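Local coordinates for mandelate racemase/muconate lactonizing enzyme, C-terminal domain protein (PDB 4DWD) that binds magnesium and probably acts as a hydro-lyase of the enolase superfamily, its precise substrate not being established, at residues I174-R185 with R209-Y219; V193-V204 with Y219-H228. All coordinates share one frame; numbering follows the deposited sequence.

Contact 1: I174-R185 with R209-Y219; sequences IPGDIAKARAVR and RVGRALEDLGY
Ile178 and Ala213 face each other where two nearly parallel helices meet, their CA atoms 6.7 Å apart; the short axes of 174-185 and 209-216 approach to 10.2 Å at a crossing angle of -17°. The second helix ends in a Schellman motif, with Tyr219 N bonded to Leu214 O, Gly218 N to Glu215 O, and Gly218 at positive phi as the C-prime residue. The apolar seam follows this register. Ile174 lays CG2 against Val210 CG2, and Ile178 sets CD1, CG1 and CG2 against the methyl of Ala213, CD1 closest at 3.6 Å. Further along, Ala181 CB meets Leu214 CD2 at 3.7 Å, while Leu217 rests both methyls on the Arg182 backbone, CD1 nearest its N and CD2 nearest its CA.

The polar grip lies at the C-terminal end. The Arg185 chain leaves its backbone with CG opposite the N (chi1 166°), then turns at chi2 and chi3, which brings the guanidinium edge-on to the carbonyl just past the end of helix 204-216. There NE at 2.8 Å and NH2 at 3.0 Å both donate to Leu217 O, a side-on hold on one carbonyl; NH1 is bonded to Gly189 O and Ala192 O. Tyr219 reaches back so that its OH donates to Ala181 O at 2.7 Å, although that carbonyl already accepts from Arg185 N. Leu214 CD2 sits over the centre of the tyrosine ring, covering one face. Arg209 instead directs its guanidinium to Gly218 O and Tyr219 O of a second subunit. Such near-parallel neighbouring helices are those of the outer layer of the (β/α)-barrel domain in the enolase superfamily.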
# COMPACT_ATOMS: atom_id res chain seq x y z
N ILE B 174 -26.79 3.27 -21.52
CA ILE B 174 -26.77 2.28 -20.44
C ILE B 174 -28.14 1.60 -20.19
O ILE B 174 -28.19 0.37 -20.08
CB ILE B 174 -26.15 2.88 -19.15
CG1 ILE B 174 -24.63 3.03 -19.33
CG2 ILE B 174 -26.46 2.01 -17.94
CD1 ILE B 174 -23.97 3.95 -18.31
N PRO B 175 -29.25 2.37 -20.15
CA PRO B 175 -30.55 1.70 -19.98
C PRO B 175 -30.87 0.70 -21.10
O PRO B 175 -31.36 -0.40 -20.83
CB PRO B 175 -31.55 2.87 -19.98
CG PRO B 175 -30.76 4.04 -19.54
CD PRO B 175 -29.39 3.84 -20.13
N GLY B 176 -30.58 1.08 -22.34
CA GLY B 176 -30.82 0.20 -23.49
C GLY B 176 -29.93 -1.03 -23.45
O GLY B 176 -30.36 -2.14 -23.80
N ASP B 177 -28.69 -0.85 -22.99
CA ASP B 177 -27.76 -1.97 -22.91
C ASP B 177 -28.26 -3.00 -21.89
O ASP B 177 -28.24 -4.21 -22.15
CB ASP B 177 -26.36 -1.48 -22.49
CG ASP B 177 -25.71 -0.58 -23.52
OD1 ASP B 177 -26.21 -0.46 -24.66
OD2 ASP B 177 -24.68 0.02 -23.16
N ILE B 178 -28.75 -2.50 -20.76
CA ILE B 178 -29.27 -3.36 -19.71
C ILE B 178 -30.52 -4.08 -20.22
O ILE B 178 -30.69 -5.28 -19.98
CB ILE B 178 -29.53 -2.56 -18.42
CG1 ILE B 178 -28.19 -2.11 -17.82
CG2 ILE B 178 -30.32 -3.37 -17.40
CD1 ILE B 178 -28.29 -1.03 -16.76
N ALA B 179 -31.38 -3.35 -20.93
CA ALA B 179 -32.59 -3.96 -21.53
C ALA B 179 -32.26 -5.11 -22.48
O ALA B 179 -32.95 -6.14 -22.50
CB ALA B 179 -33.46 -2.91 -22.21
N LYS B 180 -31.18 -4.96 -23.25
CA LYS B 180 -30.75 -6.00 -24.18
C LYS B 180 -30.22 -7.19 -23.37
O LYS B 180 -30.54 -8.34 -23.66
CB LYS B 180 -29.67 -5.46 -25.12
CG LYS B 180 -30.25 -4.51 -26.17
CD LYS B 180 -29.17 -3.71 -26.87
CE LYS B 180 -29.80 -2.86 -27.96
NZ LYS B 180 -28.80 -1.94 -28.57
N ALA B 181 -29.42 -6.91 -22.34
CA ALA B 181 -28.92 -7.99 -21.49
C ALA B 181 -30.07 -8.75 -20.82
O ALA B 181 -30.05 -9.99 -20.75
CB ALA B 181 -27.94 -7.45 -20.45
N ARG B 182 -31.09 -8.02 -20.37
CA ARG B 182 -32.27 -8.63 -19.75
C ARG B 182 -33.02 -9.51 -20.73
O ARG B 182 -33.39 -10.65 -20.41
CB ARG B 182 -33.20 -7.55 -19.17
CG ARG B 182 -34.48 -8.11 -18.56
CD ARG B 182 -35.28 -7.02 -17.86
NE ARG B 182 -34.77 -6.83 -16.50
CZ ARG B 182 -35.20 -7.50 -15.43
NH1 ARG B 182 -36.17 -8.40 -15.55
NH2 ARG B 182 -34.68 -7.26 -14.24
N ALA B 183 -33.23 -9.00 -21.94
CA ALA B 183 -33.97 -9.76 -22.95
C ALA B 183 -33.24 -11.06 -23.32
O ALA B 183 -33.88 -12.09 -23.58
CB ALA B 183 -34.19 -8.91 -24.18
N VAL B 184 -31.91 -11.01 -23.36
CA VAL B 184 -31.11 -12.18 -23.68
C VAL B 184 -31.20 -13.22 -22.55
O VAL B 184 -31.34 -14.41 -22.82
CB VAL B 184 -29.66 -11.82 -24.07
CG1 VAL B 184 -28.78 -13.07 -24.19
CG2 VAL B 184 -29.66 -11.06 -25.41
N ARG B 185 -31.17 -12.77 -21.30
CA ARG B 185 -31.38 -13.69 -20.17
C ARG B 185 -32.75 -14.36 -20.27
O ARG B 185 -32.87 -15.57 -20.05
CB ARG B 185 -31.21 -12.96 -18.83
CG ARG B 185 -31.74 -13.72 -17.62
CD ARG B 185 -31.02 -15.04 -17.38
NE ARG B 185 -29.64 -14.82 -16.96
CZ ARG B 185 -28.67 -15.73 -17.00
NH1 ARG B 185 -28.88 -16.96 -17.46
NH2 ARG B 185 -27.46 -15.39 -16.57
N ARG B 209 -22.20 0.60 -12.81
CA ARG B 209 -23.67 0.57 -12.97
C ARG B 209 -24.13 -0.61 -13.83
O ARG B 209 -25.02 -1.38 -13.44
CB ARG B 209 -24.14 1.91 -13.55
CG ARG B 209 -25.65 2.07 -13.62
CD ARG B 209 -26.01 3.44 -14.19
NE ARG B 209 -27.44 3.71 -14.07
CZ ARG B 209 -28.02 4.35 -13.06
NH1 ARG B 209 -29.33 4.53 -13.08
NH2 ARG B 209 -27.32 4.79 -12.01
N VAL B 210 -23.51 -0.78 -15.00
CA VAL B 210 -23.84 -1.93 -15.84
C VAL B 210 -23.49 -3.26 -15.16
O VAL B 210 -24.28 -4.19 -15.18
CB VAL B 210 -23.16 -1.80 -17.22
CG1 VAL B 210 -23.37 -3.06 -18.07
CG2 VAL B 210 -23.73 -0.60 -17.94
N GLY B 211 -22.31 -3.32 -14.54
CA GLY B 211 -21.90 -4.51 -13.78
C GLY B 211 -22.92 -4.96 -12.76
O GLY B 211 -23.22 -6.16 -12.68
N ARG B 212 -23.46 -4.03 -11.97
CA ARG B 212 -24.47 -4.40 -10.98
C ARG B 212 -25.74 -4.94 -11.64
O ARG B 212 -26.32 -5.91 -11.15
CB ARG B 212 -24.81 -3.23 -10.06
CG ARG B 212 -23.66 -2.79 -9.17
CD ARG B 212 -23.06 -3.95 -8.38
NE ARG B 212 -22.12 -3.42 -7.39
CZ ARG B 212 -21.19 -4.13 -6.76
NH1 ARG B 212 -21.07 -5.45 -6.98
NH2 ARG B 212 -20.41 -3.52 -5.87
N ALA B 213 -26.14 -4.33 -12.75
CA ALA B 213 -27.29 -4.84 -13.49
C ALA B 213 -27.04 -6.24 -14.05
O ALA B 213 -27.93 -7.10 -14.03
CB ALA B 213 -27.69 -3.86 -14.59
N LEU B 214 -25.81 -6.49 -14.52
CA LEU B 214 -25.47 -7.82 -15.03
C LEU B 214 -25.43 -8.86 -13.90
O LEU B 214 -25.80 -10.02 -14.10
CB LEU B 214 -24.13 -7.80 -15.77
CG LEU B 214 -24.10 -6.92 -17.03
CD1 LEU B 214 -22.69 -6.87 -17.57
CD2 LEU B 214 -25.05 -7.45 -18.09
N GLU B 215 -25.00 -8.44 -12.70
CA GLU B 215 -25.03 -9.32 -11.53
C GLU B 215 -26.47 -9.70 -11.16
O GLU B 215 -26.75 -10.87 -10.89
CB GLU B 215 -24.34 -8.67 -10.33
CG GLU B 215 -22.83 -8.61 -10.51
CD GLU B 215 -22.11 -7.68 -9.55
OE1 GLU B 215 -22.74 -7.14 -8.61
OE2 GLU B 215 -20.89 -7.50 -9.75
N ASP B 216 -27.37 -8.72 -11.20
CA ASP B 216 -28.78 -8.97 -10.96
C ASP B 216 -29.35 -9.98 -11.97
O ASP B 216 -30.24 -10.76 -11.65
CB ASP B 216 -29.57 -7.66 -11.03
CG ASP B 216 -29.38 -6.77 -9.81
OD1 ASP B 216 -28.79 -7.23 -8.81
OD2 ASP B 216 -29.83 -5.61 -9.84
N LEU B 217 -28.79 -9.96 -13.18
CA LEU B 217 -29.21 -10.88 -14.24
C LEU B 217 -28.38 -12.15 -14.28
O LEU B 217 -28.51 -12.94 -15.21
CB LEU B 217 -29.11 -10.16 -15.59
CG LEU B 217 -30.14 -9.05 -15.82
CD1 LEU B 217 -29.72 -8.20 -17.01
CD2 LEU B 217 -31.55 -9.64 -16.02
N GLY B 218 -27.49 -12.34 -13.31
CA GLY B 218 -26.72 -13.57 -13.20
C GLY B 218 -25.69 -13.80 -14.29
O GLY B 218 -25.29 -14.93 -14.52
N TYR B 219 -25.27 -12.74 -14.97
CA TYR B 219 -24.24 -12.91 -16.00
C TYR B 219 -22.95 -13.44 -15.40
O TYR B 219 -22.66 -13.19 -14.22
CB TYR B 219 -24.00 -11.60 -16.79
CG TYR B 219 -24.95 -11.41 -17.97
CD1 TYR B 219 -26.34 -11.40 -17.79
CD2 TYR B 219 -24.45 -11.22 -19.26
CE1 TYR B 219 -27.21 -11.25 -18.86
CE2 TYR B 219 -25.30 -11.05 -20.35
CZ TYR B 219 -26.68 -11.06 -20.15
OH TYR B 219 -27.51 -10.91 -21.24

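Contact 2: V193-V204 with Y219-H228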
# COMPACT_ATOMS: atom_id res chain seq x y z
N VAL B 193 -25.20 -19.83 -19.24
CA VAL B 193 -23.98 -19.07 -18.97
C VAL B 193 -23.88 -17.96 -20.03
O VAL B 193 -23.77 -18.26 -21.22
CB VAL B 193 -22.74 -19.98 -19.05
CG1 VAL B 193 -21.48 -19.18 -18.77
CG2 VAL B 193 -22.88 -21.14 -18.08
N ILE B 194 -23.94 -16.70 -19.59
CA ILE B 194 -23.93 -15.57 -20.52
C ILE B 194 -22.87 -14.55 -20.10
O ILE B 194 -22.78 -14.18 -18.93
CB ILE B 194 -25.29 -14.83 -20.58
CG1 ILE B 194 -26.48 -15.81 -20.43
CG2 ILE B 194 -25.38 -14.00 -21.86
CD1 ILE B 194 -27.84 -15.12 -20.39
N GLY B 195 -22.05 -14.13 -21.07
CA GLY B 195 -21.09 -13.05 -20.86
C GLY B 195 -21.52 -11.80 -21.63
O GLY B 195 -22.29 -11.87 -22.60
N PHE B 196 -21.01 -10.65 -21.18
CA PHE B 196 -21.33 -9.37 -21.80
C PHE B 196 -19.99 -8.69 -22.10
O PHE B 196 -19.17 -8.52 -21.19
CB PHE B 196 -22.16 -8.55 -20.80
CG PHE B 196 -22.63 -7.21 -21.31
CD1 PHE B 196 -21.74 -6.15 -21.49
CD2 PHE B 196 -23.98 -6.98 -21.55
CE1 PHE B 196 -22.18 -4.90 -21.92
CE2 PHE B 196 -24.43 -5.74 -21.98
CZ PHE B 196 -23.53 -4.70 -22.18
N ASP B 197 -19.79 -8.32 -23.36
CA ASP B 197 -18.55 -7.67 -23.78
C ASP B 197 -18.89 -6.23 -24.16
O ASP B 197 -19.56 -5.98 -25.16
CB ASP B 197 -17.95 -8.45 -24.95
CG ASP B 197 -16.58 -7.93 -25.39
OD1 ASP B 197 -16.17 -6.83 -25.00
OD2 ASP B 197 -15.93 -8.65 -26.17
N ALA B 198 -18.44 -5.29 -23.32
CA ALA B 198 -18.69 -3.87 -23.53
C ALA B 198 -17.85 -3.23 -24.64
O ALA B 198 -18.16 -2.11 -25.06
CB ALA B 198 -18.47 -3.10 -22.23
N ASN B 199 -16.80 -3.92 -25.08
CA ASN B 199 -15.88 -3.34 -26.08
C ASN B 199 -15.53 -1.90 -25.71
O ASN B 199 -15.60 -0.99 -26.54
CB ASN B 199 -16.47 -3.45 -27.49
CG ASN B 199 -16.65 -4.89 -27.93
OD1 ASN B 199 -17.77 -5.38 -28.03
ND2 ASN B 199 -15.54 -5.58 -28.18
N ASN B 200 -15.16 -1.71 -24.44
CA ASN B 200 -14.54 -0.47 -23.96
C ASN B 200 -15.51 0.70 -23.91
O ASN B 200 -15.09 1.86 -23.98
CB ASN B 200 -13.30 -0.14 -24.81
CG ASN B 200 -12.38 -1.33 -25.00
OD1 ASN B 200 -12.30 -1.88 -26.10
ND2 ASN B 200 -11.70 -1.74 -23.94
N GLY B 201 -16.80 0.40 -23.73
CA GLY B 201 -17.83 1.41 -23.93
C GLY B 201 -18.16 2.28 -22.74
O GLY B 201 -18.94 3.21 -22.90
N TYR B 202 -17.59 2.02 -21.56
CA TYR B 202 -18.05 2.72 -20.35
C TYR B 202 -16.97 3.45 -19.59
O TYR B 202 -15.78 3.10 -19.64
CB TYR B 202 -18.73 1.76 -19.37
CG TYR B 202 -19.86 0.96 -19.97
CD1 TYR B 202 -20.96 1.59 -20.54
CD2 TYR B 202 -19.82 -0.42 -19.96
CE1 TYR B 202 -21.99 0.85 -21.11
CE2 TYR B 202 -20.85 -1.18 -20.51
CZ TYR B 202 -21.93 -0.53 -21.09
OH TYR B 202 -22.93 -1.27 -21.65
N SER B 203 -17.41 4.47 -18.86
CA SER B 203 -16.60 5.09 -17.84
C SER B 203 -16.50 4.14 -16.65
O SER B 203 -17.21 3.13 -16.59
CB SER B 203 -17.28 6.38 -17.38
OG SER B 203 -18.57 6.11 -16.83
N VAL B 204 -15.64 4.44 -15.67
CA VAL B 204 -15.63 3.62 -14.46
C VAL B 204 -17.02 3.56 -13.81
O VAL B 204 -17.52 2.48 -13.48
CB VAL B 204 -14.58 4.14 -13.45
CG1 VAL B 204 -14.74 3.45 -12.10
CG2 VAL B 204 -13.17 3.93 -14.00
N TYR B 219 -25.27 -12.74 -14.97
CA TYR B 219 -24.24 -12.91 -16.00
C TYR B 219 -22.95 -13.44 -15.40
O TYR B 219 -22.66 -13.19 -14.22
CB TYR B 219 -24.00 -11.60 -16.79
CG TYR B 219 -24.95 -11.41 -17.97
CD1 TYR B 219 -26.34 -11.40 -17.79
CD2 TYR B 219 -24.45 -11.22 -19.26
CE1 TYR B 219 -27.21 -11.25 -18.86
CE2 TYR B 219 -25.30 -11.05 -20.35
CZ TYR B 219 -26.68 -11.06 -20.15
OH TYR B 219 -27.51 -10.91 -21.24
N SER B 220 -22.18 -14.15 -16.22
CA SER B 220 -20.99 -14.83 -15.73
C SER B 220 -19.71 -14.01 -15.82
O SER B 220 -18.87 -14.09 -14.93
CB SER B 220 -20.83 -16.19 -16.40
OG SER B 220 -21.78 -17.08 -15.86
N TRP B 221 -19.56 -13.22 -16.87
CA TRP B 221 -18.40 -12.35 -16.99
C TRP B 221 -18.71 -11.11 -17.75
O TRP B 221 -19.72 -11.05 -18.48
CB TRP B 221 -17.16 -13.07 -17.53
CG TRP B 221 -17.04 -13.29 -19.01
CD1 TRP B 221 -16.33 -12.51 -19.92
CD2 TRP B 221 -17.61 -14.38 -19.79
NE1 TRP B 221 -16.40 -13.05 -21.19
CE2 TRP B 221 -17.16 -14.19 -21.17
CE3 TRP B 221 -18.40 -15.49 -19.48
CZ2 TRP B 221 -17.52 -15.07 -22.19
CZ3 TRP B 221 -18.75 -16.37 -20.52
CH2 TRP B 221 -18.32 -16.15 -21.84
N PHE B 222 -17.84 -10.12 -17.60
CA PHE B 222 -18.04 -8.75 -18.10
C PHE B 222 -16.72 -8.31 -18.71
O PHE B 222 -15.76 -8.02 -18.00
CB PHE B 222 -18.43 -7.87 -16.91
CG PHE B 222 -18.83 -6.44 -17.23
CD1 PHE B 222 -19.28 -6.03 -18.49
CD2 PHE B 222 -18.82 -5.50 -16.19
CE1 PHE B 222 -19.69 -4.70 -18.71
CE2 PHE B 222 -19.21 -4.18 -16.41
CZ PHE B 222 -19.65 -3.78 -17.66
N GLU B 223 -16.66 -8.32 -20.05
CA GLU B 223 -15.42 -8.15 -20.77
C GLU B 223 -15.19 -6.69 -21.18
O GLU B 223 -16.10 -6.03 -21.66
CB GLU B 223 -15.44 -9.07 -22.00
CG GLU B 223 -14.16 -9.12 -22.81
CD GLU B 223 -14.10 -10.32 -23.75
OE1 GLU B 223 -14.80 -11.32 -23.49
OE2 GLU B 223 -13.31 -10.26 -24.72
N GLU B 224 -13.95 -6.23 -20.98
CA GLU B 224 -13.49 -4.92 -21.45
C GLU B 224 -14.47 -3.77 -21.14
O GLU B 224 -14.87 -3.01 -22.03
CB GLU B 224 -13.14 -4.97 -22.95
CG GLU B 224 -11.99 -5.92 -23.29
CD GLU B 224 -10.61 -5.28 -23.20
OE1 GLU B 224 -10.50 -4.03 -23.28
OE2 GLU B 224 -9.62 -6.02 -23.06
N PRO B 225 -14.83 -3.59 -19.85
CA PRO B 225 -15.81 -2.54 -19.54
C PRO B 225 -15.36 -1.10 -19.85
O PRO B 225 -16.18 -0.28 -20.29
CB PRO B 225 -16.07 -2.72 -18.03
CG PRO B 225 -14.91 -3.52 -17.52
CD PRO B 225 -14.52 -4.42 -18.67
N VAL B 226 -14.08 -0.78 -19.59
CA VAL B 226 -13.56 0.58 -19.78
C VAL B 226 -12.54 0.60 -20.91
O VAL B 226 -12.16 -0.46 -21.42
CB VAL B 226 -12.97 1.16 -18.46
CG1 VAL B 226 -14.04 1.14 -17.37
CG2 VAL B 226 -11.72 0.40 -18.01
N GLN B 227 -12.09 1.79 -21.31
CA GLN B 227 -11.05 1.86 -22.34
C GLN B 227 -9.83 1.05 -21.92
O GLN B 227 -9.39 1.12 -20.78
CB GLN B 227 -10.66 3.32 -22.62
CG GLN B 227 -11.82 4.19 -23.09
CD GLN B 227 -12.29 3.92 -24.50
OE1 GLN B 227 -11.66 3.19 -25.26
NE2 GLN B 227 -13.41 4.55 -24.88
N HIS B 228 -9.25 0.30 -22.86
CA HIS B 228 -8.19 -0.64 -22.52
C HIS B 228 -6.94 0.04 -22.03
O HIS B 228 -6.17 -0.55 -21.30
CB HIS B 228 -7.86 -1.53 -23.73
CG HIS B 228 -6.80 -0.95 -24.63
ND1 HIS B 228 -7.07 0.01 -25.54
CD2 HIS B 228 -5.44 -1.21 -24.71
CE1 HIS B 228 -5.93 0.36 -26.16
NE2 HIS B 228 -4.93 -0.38 -25.66
O HOH W 1 -24.48 -16.61 -16.62
O HOH W 2 -13.20 4.16 -19.99
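Phe196 and Phe222 pair in parallel strands 194-197 and 221-223, which helix 204-216 joins into a β-α-β unit of the enolase-type barrel. Backbone bonds set the register: Phe196 N donates to Trp221 O and Glu223 N to Phe196 O (2.8 Å, 168° at the hydrogen). At the strand ends Ala198 N donates to Glu223 O; farther on, Tyr202 N donates to Pro225 O.

Aromatic contacts occupy both faces. Gly195 CA lies 3.8 Å from the centroid of the Trp221 six-membered ring, a CH-pi contact where a CB would clash. On the side of Phe196 and Phe222, these two rings meet obliquely with planes at 73°, and Ile194 CB lies over the rim of one face of Tyr219.

Among acidic groups, Asp197 and Glu223, both calcium ligands in a structure of this protein, stack their carboxylates with Asp197 OD2 3.4 Å from Glu223 OE2; Glu223 OE1 also forms a salt bridge with Lys160 NZ.

The amide of Asn200 ties the loops together, ND2 donating to Val226 O and, in the conformer given, to Glu224 OE1 on its anti lone pair at 2.7 Å. With an alanine here both oxygens would probably lose this shared donor. The Asn200 ND2 bond to Val226 O is almost straight, 174° at 2.9 Å.

Overall arrangement
Contact 1 belongs to the helical layer and contact 2 to the strands beneath it, with centres 11 Å apart. The segments alternate along the chain, and Tyr219 serves both: it follows the helix end in contact 1 and leads into strand 221-223 in contact 2. Side chains join the layers directly, Val210 CG2 lying 3.6 Å from Tyr202 CZ, Leu214 CD1 3.6 Å from Phe222 CD1, and Asp177 OD2 2.6 Å from Tyr202 OH in a probable hydrogen bond. Asp197 and Glu223 of contact 2, with Glu249, bind calcium in a structure of this protein, though not in this chain. Contact 1 stays behind this site, the Leu214 side chain being about 9 Å from those of Asp197 and Glu223.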